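Local coordinates for protein hydrolase (Thermococcus thioreducens, PDB 6IAH) that is a magnesium-binding phosphatase of the haloacid dehalogenase superfamily with diverse substrate specificity, probably including phosphoglycolate, at residues L146-G151 against L155-A160; G9-V14 against K227-F232. All blocks are in the same frame, centred on the assembly; numbering follows the deposited sequence. Where two conformers were deposited one is given.

Contact 1. Residues L146-G151 against L155-A160; sequences LGVVTG and LEMELA
M157 on helix 154-164 reaches across to V148 near the C-terminal end of strand 145-149 and T150 just beyond it, within the beta-alpha-beta unit that runs on to strand 171-172 in the Rossmann-like core of this HAD phosphatase. The contact between the segments is apolar and rests on that one long side chain. M157 has CG anti to its backbone N (chi1 -166°), which sends the chain off the helix toward the sheet, and further bends bring the thioether over the strand end. Its methyl CE meets V148 CG2 tip to tip at 3.8 Å. The sulfur sits beside the same valine branch and also beside the methyl of T150, whose side chain it crosses obliquely. F168, in the loop before strand 171-172, touches both V148 and M157 and so extends this apolar layer.

Polar interactions hold the surroundings. T150 is split between two roles: OG1, anti to the backbone N (chi1 -178°), hydrogen-bonds to R152 N in the following turn, while CG2 is left for the methionine. E156 OE1 accepts from the backbone N of S153, just before the helix, and forms a salt bridge with R174. The T150 side chain lies about 7 Å from the magnesium ion and about 5 Å from the side chains of D6 and D8, so the packing borders the metal site. At that end M157 SD stands 3.9 Å from T150 CG2.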
loop_
_atom_site.group_PDB
_atom_site.type_symbol
_atom_site.label_atom_id
_atom_site.label_comp_id
_atom_site.label_asym_id
_atom_site.label_seq_id
_atom_site.Cartn_x
_atom_site.Cartn_y
_atom_site.Cartn_z
ATOM N N LEU A 146 -2.351 -7.177 19.898
ATOM C CA LEU A 146 -2.584 -6.443 18.651
ATOM C C LEU A 146 -1.293 -6.494 17.811
ATOM O O LEU A 146 -0.170 -6.463 18.334
ATOM C CB LEU A 146 -2.985 -5.009 18.911
ATOM C CG LEU A 146 -4.175 -4.713 19.800
ATOM C CD1 LEU A 146 -4.337 -3.179 19.819
ATOM C CD2 LEU A 146 -5.422 -5.394 19.273
ATOM N N GLY A 147 -1.473 -6.603 16.502
ATOM C CA GLY A 147 -0.386 -6.603 15.587
ATOM C C GLY A 147 -0.732 -6.090 14.247
ATOM O O GLY A 147 -1.936 -5.871 13.948
ATOM N N VAL A 148 0.283 -5.851 13.420
ATOM C CA VAL A 148 -0.011 -5.487 11.993
ATOM C C VAL A 148 0.846 -6.286 11.057
ATOM O O VAL A 148 1.984 -6.657 11.393
ATOM C CB VAL A 148 0.125 -3.961 11.647
ATOM C CG1 VAL A 148 -0.654 -3.075 12.604
ATOM C CG2 VAL A 148 1.559 -3.509 11.484
ATOM N N VAL A 149 0.315 -6.576 9.877
ATOM C CA VAL A 149 1.156 -7.105 8.782
ATOM C C VAL A 149 0.901 -6.156 7.678
ATOM O O VAL A 149 -0.246 -6.052 7.249
ATOM C CB VAL A 149 0.794 -8.549 8.379
ATOM C CG1 VAL A 149 1.601 -8.997 7.180
ATOM C CG2 VAL A 149 0.960 -9.526 9.553
ATOM N N THR A 150 1.944 -5.519 7.161
ATOM C CA THR A 150 1.724 -4.447 6.171
ATOM C C THR A 150 2.803 -4.482 5.099
ATOM O O THR A 150 3.934 -4.818 5.364
ATOM C CB THR A 150 1.627 -3.075 6.878
ATOM O OG1 THR A 150 1.365 -2.005 5.944
ATOM C CG2 THR A 150 2.830 -2.752 7.642
ATOM N N GLY A 151 2.453 -4.053 3.895
ATOM C CA GLY A 151 3.429 -3.820 2.833
ATOM C C GLY A 151 4.269 -2.563 3.049
ATOM O O GLY A 151 5.257 -2.360 2.331
ATOM N N LEU A 155 9.883 2.732 7.990
ATOM C CA LEU A 155 9.736 4.175 7.997
ATOM C C LEU A 155 8.294 4.541 7.745
ATOM O O LEU A 155 7.749 5.419 8.398
ATOM C CB LEU A 155 10.593 4.791 6.884
ATOM C CG LEU A 155 10.657 6.313 6.790
ATOM C CD1 LEU A 155 12.061 6.743 6.350
ATOM C CD2 LEU A 155 9.630 6.903 5.842
ATOM N N GLU A 156 7.685 3.896 6.757
ATOM C CA GLU A 156 6.277 4.173 6.413
ATOM C C GLU A 156 5.319 3.743 7.539
ATOM O O GLU A 156 4.213 4.293 7.674
ATOM C CB GLU A 156 5.907 3.458 5.121
ATOM C CG GLU A 156 6.461 4.155 3.894
ATOM C CD GLU A 156 6.317 3.295 2.674
ATOM O OE1 GLU A 156 6.124 2.042 2.776
ATOM O OE2 GLU A 156 6.295 3.917 1.614
ATOM N N MET A 157 5.739 2.735 8.304
ATOM C CA MET A 157 4.988 2.273 9.433
ATOM C C MET A 157 5.044 3.310 10.610
ATOM O O MET A 157 4.023 3.565 11.275
ATOM C CB MET A 157 5.491 0.875 9.863
ATOM C CG MET A 157 4.583 0.143 10.825
ATOM S SD MET A 157 2.783 0.047 10.376
ATOM C CE MET A 157 2.127 0.165 11.992
ATOM N N GLU A 158 6.217 3.906 10.837
ATOM C CA GLU A 158 6.327 5.024 11.770
ATOM C C GLU A 158 5.378 6.162 11.367
ATOM O O GLU A 158 4.703 6.730 12.235
ATOM C CB GLU A 158 7.763 5.537 11.863
ATOM C CG GLU A 158 8.033 6.407 13.085
ATOM C CD GLU A 158 7.739 7.870 12.844
ATOM O OE1 GLU A 158 8.025 8.342 11.719
ATOM O OE2 GLU A 158 7.235 8.552 13.776
ATOM N N LEU A 159 5.331 6.491 10.082
ATOM C CA LEU A 159 4.354 7.495 9.577
ATOM C C LEU A 159 2.888 7.104 9.870
ATOM O O LEU A 159 2.076 7.950 10.283
ATOM C CB LEU A 159 4.505 7.756 8.060
ATOM C CG LEU A 159 5.891 8.226 7.560
ATOM C CD1 LEU A 159 5.875 8.354 6.044
ATOM C CD2 LEU A 159 6.279 9.520 8.239
ATOM N N ALA A 160 2.548 5.835 9.623
ATOM C CA ALA A 160 1.227 5.339 9.939
ATOM C C ALA A 160 0.874 5.510 11.427
ATOM O O ALA A 160 -0.224 5.928 11.738
ATOM C CB ALA A 160 1.105 3.894 9.546
#

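Contact 2. Residues G9-V14 against K227-F232; sequences GVLIDV and KDVNEF
V229, in the first turn of helix 229-239, packs against V10 and L11 in the segment that follows strand 2-5 of the HAD core. The segment 227-232 starts at K227, whose backbone N donates to E231 OE2 from above the carboxylate plane. D228 then caps the helix: its OD1 takes E231 N at 2.9 Å, nearly in line with the C-O bond, and N230 N in a weaker, more bent bond (123°).

V229 carries the contact itself. A chi1 of 68° sets CG1 between the backbone N and the carbonyl carbon, 3.4 Å from V10 O, and CG2 anti to the N. CG2 lies 4.1 Å from both V10 CG1 and L11 CD2. The side chains of V10 and V229 cross at about a right angle, and F5 of the central strand touches both V229 and L11. N230 next ties the helix to the segment just after strand 129-130, with ND2 giving to I131 O and OD1 taking R133 N. F232 closes the turn through its N to D228 O and rests on strands 2-5 and 194-198.

V10 fits the last position of the HAD-type DxDx(T/V) pattern that includes the magnesium ligands D6 and D8; its side chain is about 4 Å from those of D6 and D199. One water accepts from V229 N at 2.9 Å and donates to V10 O at 2.8 Å, so two backbone polar groups are paired through water next to the apolar packing.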
loop_
_atom_site.group_PDB
_atom_site.type_symbol
_atom_site.label_atom_id
_atom_site.label_comp_id
_atom_site.label_asym_id
_atom_site.label_seq_id
_atom_site.Cartn_x
_atom_site.Cartn_y
_atom_site.Cartn_z
ATOM N N GLY A 9 -6.342 1.005 3.875
ATOM C CA GLY A 9 -7.707 0.625 3.595
ATOM C C GLY A 9 -8.420 0.061 4.835
ATOM O O GLY A 9 -9.620 -0.221 4.740
ATOM N N VAL A 10 -7.696 -0.161 5.958
ATOM C CA VAL A 10 -8.270 -0.697 7.191
ATOM C C VAL A 10 -8.072 0.319 8.325
ATOM O O VAL A 10 -9.054 0.858 8.849
ATOM C CB VAL A 10 -7.637 -2.063 7.570
ATOM C CG1 VAL A 10 -8.068 -2.503 8.953
ATOM C CG2 VAL A 10 -8.001 -3.133 6.539
ATOM N N LEU A 11 -6.827 0.549 8.766
ATOM C CA LEU A 11 -6.554 1.587 9.788
ATOM C C LEU A 11 -6.480 2.996 9.213
ATOM O O LEU A 11 -6.784 3.944 9.933
ATOM C CB LEU A 11 -5.270 1.298 10.546
ATOM C CG LEU A 11 -5.229 -0.105 11.175
ATOM C CD1 LEU A 11 -3.876 -0.422 11.835
ATOM C CD2 LEU A 11 -6.349 -0.332 12.178
ATOM N N ILE A 12 -5.968 3.124 7.982
ATOM C CA ILE A 12 -5.684 4.423 7.340
ATOM C C ILE A 12 -6.314 4.453 5.957
ATOM O O ILE A 12 -6.176 3.475 5.163
ATOM C CB ILE A 12 -4.158 4.648 7.197
ATOM C CG1 ILE A 12 -3.550 4.853 8.597
ATOM C CG2 ILE A 12 -3.855 5.888 6.368
ATOM C CD1 ILE A 12 -2.038 4.882 8.629
ATOM N N ASP A 13 -7.002 5.559 5.663
ATOM C CA ASP A 13 -7.517 5.828 4.318
ATOM C C ASP A 13 -6.375 6.550 3.623
ATOM O O ASP A 13 -6.040 7.701 4.007
ATOM C CB ASP A 13 -8.737 6.729 4.392
ATOM C CG ASP A 13 -9.286 7.143 3.033
ATOM O OD1 ASP A 13 -8.728 6.916 1.948
ATOM O OD2 ASP A 13 -10.363 7.760 3.075
ATOM N N VAL A 14 -5.790 5.898 2.622
ATOM C CA VAL A 14 -4.646 6.465 1.919
ATOM C C VAL A 14 -5.198 7.180 0.747
ATOM O O VAL A 14 -4.659 6.997 -0.372
ATOM C CB VAL A 14 -3.566 5.445 1.501
ATOM C CG1 VAL A 14 -2.970 4.843 2.773
ATOM C CG2 VAL A 14 -4.081 4.339 0.560
ATOM N N LYS A 227 -18.672 -3.103 8.745
ATOM C CA LYS A 227 -18.604 -1.757 8.127
ATOM C C LYS A 227 -17.180 -1.256 8.055
ATOM O O LYS A 227 -16.693 -0.879 7.005
ATOM C CB LYS A 227 -19.411 -0.746 8.922
ATOM C CG LYS A 227 -19.536 0.607 8.213
ATOM C CD LYS A 227 -20.255 1.582 9.123
ATOM C CE LYS A 227 -20.449 2.913 8.405
ATOM N NZ LYS A 227 -20.855 3.982 9.359
ATOM N N ASP A 228 -16.489 -1.278 9.191
ATOM C CA ASP A 228 -15.118 -0.815 9.222
ATOM C C ASP A 228 -14.481 -1.417 10.443
ATOM O O ASP A 228 -15.129 -2.146 11.209
ATOM C CB ASP A 228 -15.066 0.708 9.261
ATOM C CG ASP A 228 -15.866 1.309 10.428
ATOM O OD1 ASP A 228 -15.839 0.802 11.572
ATOM O OD2 ASP A 228 -16.533 2.336 10.191
ATOM N N VAL A 229 -13.206 -1.104 10.618
ATOM C CA VAL A 229 -12.412 -1.677 11.733
ATOM C C VAL A 229 -12.964 -1.253 13.103
ATOM O O VAL A 229 -12.781 -1.930 14.119
ATOM C CB VAL A 229 -10.933 -1.302 11.571
ATOM C CG1 VAL A 229 -10.705 0.184 11.769
ATOM C CG2 VAL A 229 -10.053 -2.151 12.518
ATOM N N ASN A 230 -13.626 -0.109 13.160
ATOM C CA ASN A 230 -14.088 0.383 14.475
ATOM C C ASN A 230 -15.273 -0.406 14.923
ATOM O O ASN A 230 -15.368 -0.742 16.096
ATOM C CB ASN A 230 -14.454 1.891 14.397
ATOM C CG ASN A 230 -13.236 2.749 14.151
ATOM O OD1 ASN A 230 -12.168 2.521 14.754
ATOM N ND2 ASN A 230 -13.362 3.716 13.249
ATOM N N GLU A 231 -16.186 -0.712 14.000
ATOM C CA GLU A 231 -17.327 -1.566 14.346
ATOM C C GLU A 231 -16.808 -2.943 14.724
ATOM O O GLU A 231 -17.265 -3.558 15.693
ATOM C CB GLU A 231 -18.296 -1.669 13.184
ATOM C CG GLU A 231 -19.490 -2.569 13.440
ATOM C CD GLU A 231 -20.454 -2.470 12.276
ATOM O OE1 GLU A 231 -21.082 -1.406 12.179
ATOM O OE2 GLU A 231 -20.472 -3.364 11.395
ATOM N N PHE A 232 -15.845 -3.417 13.959
ATOM C CA PHE A 232 -15.202 -4.660 14.340
ATOM C C PHE A 232 -14.655 -4.639 15.764
ATOM O O PHE A 232 -14.883 -5.577 16.582
ATOM C CB PHE A 232 -14.107 -5.061 13.359
ATOM C CG PHE A 232 -13.455 -6.341 13.794
ATOM C CD1 PHE A 232 -14.120 -7.535 13.585
ATOM C CD2 PHE A 232 -12.341 -6.317 14.606
ATOM C CE1 PHE A 232 -13.615 -8.709 14.036
ATOM C CE2 PHE A 232 -11.836 -7.524 15.101
ATOM C CZ PHE A 232 -12.483 -8.681 14.800
HETATM O O HOH W 1 -11.702 0.014 8.365
#

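From the N terminus the chain runs through strand 2-5 and the metal-binding aspartates just after it into 9-14, which waits more than two hundred residues for its partner. Helices 17-32 to 100-110 and strand 129-130 intervene before 146-151 and 155-160 close contact 1, a short local loop lying wholly within the long one that contact 2 completes at 227-232. Contact 1 joins the first strand and the helix of one beta-alpha-beta unit; contact 2 brings the C-terminal helix back to the segment after strand 2-5. Their centres are about 14 Å apart, and they meet directly where A160 CB packs 3.4 Å from I12 CD1 and V148 CG1 lies near L11 CD1.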